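Local atomic coordinates of gamma-glutamyl-gamma-aminobutyraldehyde dehydrogenase (Burkholderia cenocepacia, PDB entry 4LIH), a protein that probably oxidises gamma-glutamyl-gamma-aminobutyraldehyde, and perhaps other aldehydes, to the corresponding acid with NAD(P)+ as electron acceptor. Residues 104-107 with 108-112; 197-200 with 201-204; 290-293 with 294-298; 417-420 with 421-424. One frame throughout, in Å; residues are numbered along the deposited sequence.

Interaction 1 of 4, residues 104-107 with 108-112; sequences EHLD and ELSLL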
loop_
_atom_site.group_PDB
_atom_site.type_symbol
_atom_site.label_atom_id
_atom_site.label_comp_id
_atom_site.label_asym_id
_atom_site.label_seq_id
_atom_site.Cartn_x
_atom_site.Cartn_y
_atom_site.Cartn_z
ATOM N N GLU A 104 20.995 0.257 -27.286
ATOM C CA GLU A 104 21.744 0.716 -28.449
ATOM C C GLU A 104 22.902 -0.252 -28.777
ATOM O O GLU A 104 23.247 -0.474 -29.935
ATOM C CB GLU A 104 22.336 2.098 -28.202
ATOM C CG GLU A 104 21.350 3.246 -28.263
ATOM C CD GLU A 104 22.044 4.550 -27.957
ATOM O OE1 GLU A 104 23.161 4.720 -28.456
ATOM O OE2 GLU A 104 21.484 5.376 -27.204
ATOM N N HIS A 105 23.506 -0.806 -27.741
ATOM C CA HIS A 105 24.586 -1.772 -27.891
ATOM C C HIS A 105 24.093 -3.218 -27.764
ATOM O O HIS A 105 24.864 -4.122 -27.446
ATOM C CB HIS A 105 25.665 -1.480 -26.857
ATOM C CG HIS A 105 26.357 -0.168 -27.073
ATOM N ND1 HIS A 105 27.530 -0.067 -27.795
ATOM C CD2 HIS A 105 26.045 1.091 -26.686
ATOM C CE1 HIS A 105 27.916 1.197 -27.833
ATOM N NE2 HIS A 105 27.036 1.920 -27.165
ATOM N N LEU A 106 22.819 -3.448 -28.044
ATOM C CA LEU A 106 22.265 -4.782 -27.832
ATOM C C LEU A 106 23.014 -5.885 -28.595
ATOM O O LEU A 106 23.220 -6.960 -28.033
ATOM C CB LEU A 106 20.773 -4.850 -28.145
ATOM C CG LEU A 106 20.198 -6.268 -27.966
ATOM C CD1 LEU A 106 18.873 -6.262 -27.230
ATOM C CD2 LEU A 106 20.057 -6.963 -29.296
ATOM N N ASP A 107 23.359 -5.657 -29.873
ATOM C CA ASP A 107 24.056 -6.699 -30.666
ATOM C C ASP A 107 25.414 -7.073 -30.045
ATOM O O ASP A 107 25.700 -8.251 -29.880
ATOM C CB ASP A 107 24.276 -6.290 -32.134
ATOM C CG ASP A 107 22.991 -6.244 -32.929
ATOM O OD1 ASP A 107 21.936 -6.672 -32.466
ATOM O OD2 ASP A 107 23.037 -5.765 -34.065
ATOM N N GLU A 108 26.211 -6.072 -29.693
ATOM C CA GLU A 108 27.502 -6.281 -29.030
ATOM C C GLU A 108 27.352 -7.046 -27.705
ATOM O O GLU A 108 28.085 -8.008 -27.442
ATOM C CB GLU A 108 28.211 -4.958 -28.761
ATOM C CG GLU A 108 29.604 -5.106 -28.202
ATOM C CD GLU A 108 30.178 -3.826 -27.659
ATOM O OE1 GLU A 108 29.492 -2.775 -27.693
ATOM O OE2 GLU A 108 31.326 -3.868 -27.194
ATOM N N LEU A 109 26.373 -6.642 -26.906
ATOM C CA LEU A 109 26.198 -7.237 -25.582
ATOM C C LEU A 109 25.691 -8.675 -25.726
ATOM O O LEU A 109 26.095 -9.571 -25.002
ATOM C CB LEU A 109 25.233 -6.399 -24.744
ATOM C CG LEU A 109 25.760 -5.074 -24.237
ATOM C CD1 LEU A 109 24.632 -4.259 -23.619
ATOM C CD2 LEU A 109 26.886 -5.302 -23.239
ATOM N N SER A 110 24.745 -8.862 -26.624
ATOM C CA SER A 110 24.247 -10.195 -26.921
ATOM C C SER A 110 25.382 -11.115 -27.406
ATOM O O SER A 110 25.491 -12.267 -26.952
ATOM C CB SER A 110 23.137 -10.114 -27.937
ATOM O OG SER A 110 22.043 -9.376 -27.447
ATOM N N LEU A 111 26.236 -10.610 -28.296
ATOM C CA LEU A 111 27.342 -11.434 -28.839
ATOM C C LEU A 111 28.398 -11.748 -27.771
ATOM O O LEU A 111 28.895 -12.860 -27.694
ATOM C CB LEU A 111 27.937 -10.782 -30.099
ATOM C CG LEU A 111 29.187 -11.465 -30.720
ATOM C CD1 LEU A 111 28.856 -12.840 -31.302
ATOM C CD2 LEU A 111 29.762 -10.555 -31.791
ATOM N N LEU A 112 28.733 -10.775 -26.924
ATOM C CA LEU A 112 29.621 -11.016 -25.802
ATOM C C LEU A 112 29.097 -12.121 -24.888
ATOM O O LEU A 112 29.870 -13.008 -24.523
ATOM C CB LEU A 112 29.826 -9.744 -24.976
ATOM C CG LEU A 112 30.639 -8.661 -25.617
ATOM C CD1 LEU A 112 30.483 -7.382 -24.810
ATOM C CD2 LEU A 112 32.111 -9.090 -25.648
HETATM O O HOH W 1 27.970 -1.773 -30.067
#
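The imidazole of His-105 lies alongside the extended chain of Glu-108, both pointing the same way, at the junction where helix 88-104 ends and helix 106-117 begins. His-105 has left helical geometry and occupies the N-cap position of the second helix. Its ND1 gives Glu-108 OE1 only a weak hydrogen bond: the 3.3 Å separation of ND1 from OE1 is long, and the N-H...O angle is 142°. The ring and carboxylate planes stand 54° apart. A water bridges the pair, lying 2.9 Å from His-105 ND1 and donating to Glu-108 OE1. The glutamate chain is extended beyond CG and runs back beside His-105; its other oxygen, OE2, makes a salt bridge to Arg-210 of helix 206-218, a residue that His-105 also touches. The carboxylate is therefore held chiefly by Arg-210 at OE2, with the weak His-105 bond and the water at OE1, and this face of the first turn is tied to helix 206-218.

On the backbone the first turn is closed by Leu-109 N, 3.0 Å from His-105 O. One residue further along, Leu-106 O is gripped twice by Ser-110, whose N and OG each approach to 2.8 Å of that oxygen from opposite faces of the carbonyl plane. The hydroxyl can do this because OG is anti to its own carbonyl carbon (chi1 -62°), which folds it back towards the preceding turn, while Leu-106 and Ser-110 both pack on Val-129 of helix 121-142. The CD2 methyl of Leu-106 lies beside this hydroxyl, 3.6 Å from Ser-110 OG.

Interaction 2 of 4, residues 197-200 with 201-204; sequences VLKP and SEKS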
loop_
_atom_site.group_PDB
_atom_site.type_symbol
_atom_site.label_atom_id
_atom_site.label_comp_id
_atom_site.label_asym_id
_atom_site.label_seq_id
_atom_site.Cartn_x
_atom_site.Cartn_y
_atom_site.Cartn_z
ATOM N N VAL A 197 29.543 -2.733 -5.889
ATOM C CA VAL A 197 30.695 -3.495 -6.361
ATOM C C VAL A 197 30.178 -4.856 -6.839
ATOM O O VAL A 197 29.703 -5.696 -6.057
ATOM C CB VAL A 197 31.757 -3.602 -5.283
ATOM C CG1 VAL A 197 33.016 -4.252 -5.848
ATOM C CG2 VAL A 197 32.078 -2.194 -4.747
ATOM N N LEU A 198 30.240 -5.041 -8.150
ATOM C CA LEU A 198 29.802 -6.272 -8.777
ATOM C C LEU A 198 31.002 -7.193 -9.108
ATOM O O LEU A 198 32.003 -6.749 -9.662
ATOM C CB LEU A 198 29.043 -5.957 -10.036
ATOM C CG LEU A 198 28.545 -7.075 -10.958
ATOM C CD1 LEU A 198 27.358 -7.727 -10.349
ATOM C CD2 LEU A 198 28.172 -6.436 -12.295
ATOM N N LYS A 199 30.868 -8.460 -8.748
ATOM C CA LYS A 199 31.873 -9.483 -8.980
ATOM C C LYS A 199 31.212 -10.529 -9.866
ATOM O O LYS A 199 30.487 -11.404 -9.376
ATOM C CB LYS A 199 32.357 -10.084 -7.668
ATOM C CG LYS A 199 33.828 -10.529 -7.676
ATOM C CD LYS A 199 34.126 -11.635 -8.683
ATOM C CE LYS A 199 33.635 -12.977 -8.198
ATOM N NZ LYS A 199 33.861 -14.108 -9.137
ATOM N N PRO A 200 31.430 -10.437 -11.179
ATOM C CA PRO A 200 30.899 -11.425 -12.114
ATOM C C PRO A 200 31.652 -12.763 -12.009
ATOM O O PRO A 200 32.742 -12.781 -11.463
ATOM C CB PRO A 200 31.121 -10.744 -13.466
ATOM C CG PRO A 200 32.357 -9.921 -13.252
ATOM C CD PRO A 200 32.171 -9.370 -11.881
ATOM N N SER A 201 31.044 -13.856 -12.458
ATOM C CA SER A 201 31.704 -15.182 -12.416
ATOM C C SER A 201 32.946 -15.123 -13.272
ATOM O O SER A 201 32.928 -14.471 -14.294
ATOM C CB SER A 201 30.733 -16.290 -12.896
ATOM O OG SER A 201 31.403 -17.552 -13.051
ATOM N N GLU A 202 34.039 -15.750 -12.825
ATOM C CA GLU A 202 35.187 -15.976 -13.675
ATOM C C GLU A 202 34.826 -16.665 -15.001
ATOM O O GLU A 202 35.565 -16.501 -15.980
ATOM C CB GLU A 202 36.275 -16.771 -12.934
ATOM C CG GLU A 202 35.895 -18.197 -12.610
ATOM C CD GLU A 202 35.101 -18.408 -11.311
ATOM O OE1 GLU A 202 34.441 -17.464 -10.679
ATOM O OE2 GLU A 202 35.102 -19.607 -10.933
ATOM N N LYS A 203 33.707 -17.426 -15.011
ATOM C CA LYS A 203 33.212 -18.061 -16.208
ATOM C C LYS A 203 32.438 -17.112 -17.152
ATOM O O LYS A 203 32.101 -17.515 -18.267
ATOM C CB LYS A 203 32.330 -19.251 -15.868
ATOM C CG LYS A 203 33.011 -20.366 -15.105
ATOM C CD LYS A 203 32.168 -21.633 -15.037
ATOM C CE LYS A 203 32.304 -22.393 -13.698
ATOM N NZ LYS A 203 33.583 -23.123 -13.583
ATOM N N SER A 204 32.147 -15.882 -16.713
ATOM C CA SER A 204 31.396 -14.955 -17.568
ATOM C C SER A 204 31.561 -13.488 -17.169
ATOM O O SER A 204 30.622 -12.863 -16.709
ATOM C CB SER A 204 29.911 -15.309 -17.470
ATOM O OG SER A 204 29.482 -15.291 -16.121
#
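Lys-199 and Glu-202 meet across the end of strand 195-199, where the chain leaves a parallel part of the sheet, consistent with the Rossmann-type dinucleotide-binding domain of aldehyde dehydrogenases, and enters a type I beta turn from Ser-201 to Ser-204.

The charged pairing is loose. Lys-199 NZ and Glu-202 OE1 are 3.7 Å apart, a long salt bridge. The lysine chain bends at chi2 and chi3, and Glu-202 reaches back by holding CG between its backbone N and carbonyl carbon (chi1 67°) and bending again at chi2.

Hydrogen bonds fix the ammonium more firmly. Lys-199 NZ donates to Pro-200 O at 2.9 Å, coming from above the carbonyl plane, 38° out of it. Two further carbonyls, of Gly-230 and Ala-231, take bonds from the same nitrogen, so this buried charge is held chiefly by backbone oxygens. Within the turn, Ser-204 N bonds to Ser-201 O at 2.9 Å, and Lys-203 N donates to Ser-201 OG at 3.0 Å, an ST turn that pins the serine side chain to its own loop.

Van der Waals contact is slight between the segments. Pro-200 packs against Val-227 of the neighbouring strand 225-227, while Ser-201 and Ser-204 rest on Trp-175. From just before the turn, Pro-200 CB comes to 3.9 Å from Ser-204 O.

Interaction 3 of 4, residues 290-293 with 294-298; sequences LDRA and AQTAA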
loop_
_atom_site.group_PDB
_atom_site.type_symbol
_atom_site.label_atom_id
_atom_site.label_comp_id
_atom_site.label_asym_id
_atom_site.label_seq_id
_atom_site.Cartn_x
_atom_site.Cartn_y
_atom_site.Cartn_z
ATOM N N LEU A 290 -2.474 -30.242 -23.779
ATOM C CA LEU A 290 -1.411 -31.216 -23.482
ATOM C C LEU A 290 -0.178 -31.026 -24.374
ATOM O O LEU A 290 0.954 -31.351 -23.971
ATOM C CB LEU A 290 -1.957 -32.624 -23.642
ATOM C CG LEU A 290 -1.343 -33.746 -22.830
ATOM C CD1 LEU A 290 -1.603 -33.574 -21.324
ATOM C CD2 LEU A 290 -1.963 -35.032 -23.346
ATOM N N ASP A 291 -0.408 -30.506 -25.585
ATOM C CA ASP A 291 0.674 -30.161 -26.492
ATOM C C ASP A 291 1.487 -28.987 -25.987
ATOM O O ASP A 291 2.720 -29.075 -25.939
ATOM C CB ASP A 291 0.138 -29.883 -27.905
ATOM C CG ASP A 291 -0.378 -31.126 -28.550
ATOM O OD1 ASP A 291 0.390 -32.104 -28.583
ATOM O OD2 ASP A 291 -1.552 -31.152 -28.976
ATOM N N ARG A 292 0.810 -27.907 -25.598
ATOM C CA ARG A 292 1.522 -26.766 -24.985
ATOM C C ARG A 292 2.237 -27.225 -23.726
ATOM O O ARG A 292 3.394 -26.879 -23.508
ATOM C CB ARG A 292 0.610 -25.573 -24.662
ATOM C CG ARG A 292 1.388 -24.372 -24.093
ATOM C CD ARG A 292 0.641 -23.036 -24.221
ATOM N NE ARG A 292 -0.507 -22.932 -23.324
ATOM C CZ ARG A 292 -0.430 -22.622 -22.021
ATOM N NH1 ARG A 292 0.724 -22.347 -21.492
ATOM N NH2 ARG A 292 -1.524 -22.563 -21.254
ATOM N N ALA A 293 1.561 -28.011 -22.900
ATOM C CA ALA A 293 2.204 -28.510 -21.682
ATOM C C ALA A 293 3.475 -29.309 -21.968
ATOM O O ALA A 293 4.458 -29.154 -21.251
ATOM C CB ALA A 293 1.227 -29.303 -20.820
ATOM N N ALA A 294 3.470 -30.171 -23.008
ATOM C CA ALA A 294 4.637 -31.002 -23.331
ATOM C C ALA A 294 5.761 -30.160 -23.877
ATOM O O ALA A 294 6.918 -30.376 -23.511
ATOM C CB ALA A 294 4.290 -32.087 -24.347
ATOM N N GLN A 295 5.430 -29.218 -24.768
ATOM C CA GLN A 295 6.409 -28.276 -25.292
ATOM C C GLN A 295 7.013 -27.416 -24.215
ATOM O O GLN A 295 8.207 -27.199 -24.213
ATOM C CB GLN A 295 5.806 -27.403 -26.390
ATOM C CG GLN A 295 5.595 -28.227 -27.668
ATOM C CD GLN A 295 4.714 -27.555 -28.661
ATOM O OE1 GLN A 295 4.306 -26.395 -28.475
ATOM N NE2 GLN A 295 4.368 -28.290 -29.734
ATOM N N THR A 296 6.186 -26.972 -23.290
ATOM C CA THR A 296 6.640 -26.093 -22.169
ATOM C C THR A 296 7.468 -26.897 -21.160
ATOM O O THR A 296 8.410 -26.360 -20.585
ATOM C CB THR A 296 5.409 -25.441 -21.510
ATOM O OG1 THR A 296 4.735 -24.676 -22.506
ATOM C CG2 THR A 296 5.741 -24.526 -20.352
ATOM N N ALA A 297 7.128 -28.171 -20.951
ATOM C CA ALA A 297 7.916 -29.055 -20.068
ATOM C C ALA A 297 9.326 -29.267 -20.613
ATOM O O ALA A 297 10.304 -29.275 -19.835
ATOM C CB ALA A 297 7.216 -30.398 -19.844
ATOM N N ALA A 298 9.439 -29.391 -21.943
ATOM C CA ALA A 298 10.737 -29.429 -22.604
ATOM C C ALA A 298 11.469 -28.126 -22.433
ATOM O O ALA A 298 12.636 -28.161 -22.078
ATOM C CB ALA A 298 10.621 -29.804 -24.083
HETATM O O HOH W 2 3.413 -22.437 -22.200
#
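Thr-296 OG1 donates to the backbone oxygen Arg-292 O at 2.8 Å, reaching the carbonyl one turn earlier in the helix. The hydroxyl meets the carbonyl from above its plane, 41° out of it, whereas Thr-296 N, also 2.8 Å from Arg-292 O, arrives nearly along the C=O direction; one oxygen thus accepts two donors from one residue. A chi1 of -60° sets the threonine OG1 over Arg-292 O, with Arg-292 CG 3.7 Å from OG1.

A water links the two side chains. It donates to Thr-296 OG1 at 2.6 Å and accepts at 2.8 Å from Arg-292 NH1, in the guanidinium plane at its edge. The arginine chain, bent at chi3, carries its head alongside the threonine, and Asn-461 O takes a second bond from NH1.

Further out, Arg-292, Ala-293 and Thr-296 all touch Trp-439 of strand 435-439. Another face of the helix, with Leu-290 and Ala-294, packs on helix 319-333, to which Asp-291 adds a salt bridge with Lys-328. Set between these two neighbours, helix 290-302 is the connection of a beta-alpha-beta unit between parallel strands 280-283 and 314-318.

Interaction 4 of 4, residues 417-420 with 421-424; sequences FDDV and DEAV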
loop_
_atom_site.group_PDB
_atom_site.type_symbol
_atom_site.label_atom_id
_atom_site.label_comp_id
_atom_site.label_asym_id
_atom_site.label_seq_id
_atom_site.Cartn_x
_atom_site.Cartn_y
_atom_site.Cartn_z
ATOM N N PHE A 417 2.507 -40.279 -10.936
ATOM C CA PHE A 417 1.718 -40.315 -9.735
ATOM C C PHE A 417 0.290 -40.683 -10.053
ATOM O O PHE A 417 -0.144 -40.623 -11.221
ATOM C CB PHE A 417 1.746 -38.968 -9.024
ATOM C CG PHE A 417 1.054 -37.862 -9.777
ATOM C CD1 PHE A 417 -0.284 -37.559 -9.534
ATOM C CD2 PHE A 417 1.766 -37.064 -10.683
ATOM C CE1 PHE A 417 -0.897 -36.516 -10.193
ATOM C CE2 PHE A 417 1.150 -36.011 -11.347
ATOM C CZ PHE A 417 -0.173 -35.743 -11.117
ATOM N N ASP A 418 -0.423 -41.081 -9.012
ATOM C CA ASP A 418 -1.792 -41.606 -9.157
ATOM C C ASP A 418 -2.858 -40.642 -8.690
ATOM O O ASP A 418 -4.009 -40.728 -9.095
ATOM C CB ASP A 418 -1.938 -42.936 -8.415
ATOM C CG ASP A 418 -1.260 -44.053 -9.139
ATOM O OD1 ASP A 418 -1.723 -44.473 -10.233
ATOM O OD2 ASP A 418 -0.232 -44.500 -8.650
ATOM N N ASP A 419 -2.496 -39.705 -7.837
ATOM C CA ASP A 419 -3.457 -38.695 -7.445
ATOM C C ASP A 419 -2.775 -37.428 -6.983
ATOM O O ASP A 419 -1.568 -37.422 -6.640
ATOM C CB ASP A 419 -4.365 -39.222 -6.356
ATOM C CG ASP A 419 -3.620 -39.535 -5.098
ATOM O OD1 ASP A 419 -3.451 -38.610 -4.263
ATOM O OD2 ASP A 419 -3.217 -40.714 -4.957
ATOM N N VAL A 420 -3.572 -36.366 -6.988
ATOM C CA VAL A 420 -3.062 -35.023 -6.843
ATOM C C VAL A 420 -2.383 -34.809 -5.500
ATOM O O VAL A 420 -1.341 -34.156 -5.426
ATOM C CB VAL A 420 -4.176 -33.977 -7.107
ATOM C CG1 VAL A 420 -5.320 -34.115 -6.109
ATOM C CG2 VAL A 420 -3.590 -32.552 -7.126
ATOM N N ASP A 421 -2.939 -35.364 -4.427
ATOM C CA ASP A 421 -2.308 -35.165 -3.112
ATOM C C ASP A 421 -0.917 -35.805 -3.061
ATOM O O ASP A 421 0.005 -35.250 -2.475
ATOM C CB ASP A 421 -3.192 -35.696 -1.997
ATOM C CG ASP A 421 -4.477 -34.907 -1.863
ATOM O OD1 ASP A 421 -4.461 -33.670 -2.071
ATOM O OD2 ASP A 421 -5.509 -35.519 -1.528
ATOM N N GLU A 422 -0.779 -36.974 -3.677
ATOM C CA GLU A 422 0.526 -37.616 -3.862
ATOM C C GLU A 422 1.478 -36.681 -4.628
ATOM O O GLU A 422 2.652 -36.578 -4.276
ATOM C CB GLU A 422 0.347 -38.907 -4.662
ATOM C CG GLU A 422 1.620 -39.620 -5.031
ATOM C CD GLU A 422 1.397 -40.861 -5.883
ATOM O OE1 GLU A 422 0.301 -41.088 -6.434
ATOM O OE2 GLU A 422 2.363 -41.628 -6.011
ATOM N N ALA A 423 0.981 -36.026 -5.682
ATOM C CA ALA A 423 1.873 -35.172 -6.512
ATOM C C ALA A 423 2.352 -34.007 -5.663
ATOM O O ALA A 423 3.522 -33.568 -5.770
ATOM C CB ALA A 423 1.181 -34.672 -7.759
ATOM N N VAL A 424 1.446 -33.487 -4.859
ATOM C CA VAL A 424 1.801 -32.374 -3.974
ATOM C C VAL A 424 2.844 -32.815 -2.944
ATOM O O VAL A 424 3.829 -32.095 -2.704
ATOM C CB VAL A 424 0.581 -31.703 -3.320
ATOM C CG1 VAL A 424 1.033 -30.731 -2.221
ATOM C CG2 VAL A 424 -0.260 -30.974 -4.356
#
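Glu-422 OE1 receives the backbone N-H of Asp-418 in a short and fairly straight hydrogen bond, 2.7 Å from N to OE1 with an N-H...O angle of 166°. The same oxygen takes a weak bond from Asp-419 N, 3.4 Å away. In return Asp-419 OD1 accepts from Glu-422 N at 3.2 Å. These last two bonds, between Asp-419 and Glu-422, make a capping box at the start of helix 420-428, with Asp-419 as N-cap; the Asp-418 bond is additional to it. Glu-422 OE1 is met by Asp-418 N, and Asp-419 OD1 by Glu-422 N, from well above the carboxylate planes. The glutamate can bridge back over the turn because its chain is extended from a CG anti to the backbone N (chi1 175°).

Negative groups gather here: Asp-419 OD2 is 3.8 Å from Glu-422 OE1, the two side chains crossing at about a right angle. The backbone N-H groups at the helix start probably offset the mutual repulsion, and the neighbouring acids have cations of their own, Arg-319 for Asp-418 and Arg-452 for Asp-421. Inside the turn, Ala-423 N bonds to Asp-419 O at 3.1 Å.

The apolar packing comes next. Phe-417, the last residue of strand 411-417, sets its ring against Ala-423, and both touch Ile-282 of strand 280-283. The ring of His-318 meets that of Phe-417 with the planes nearly perpendicular. Ala-423 CB sits squarely over one face of Phe-417 in a CH-pi contact, 3.5 Å from the ring centroid and 3° off the normal.

Along the chain the four interactions follow in series; none nests within or crosses another, and each is a local contact along a helix or round a turn, closing no long loop. Interaction 1 starts helix 106-117. Interaction 2 turns the chain from strand 195-199 towards helix 206-218, the helix on which interaction 1 packs; their nearest atoms are about 7 Å apart. Interaction 3 lies across the chain's centre from interaction 2, on a helix following strand 280-283. Interaction 4 leads from strand 411-417 into helix 420-428, and it rests on strand 280-283 as well. Interactions 3 and 4 thus flank the sheet that contains strands 280-283, 314-318 and 411-417, their centres about 19 Å apart.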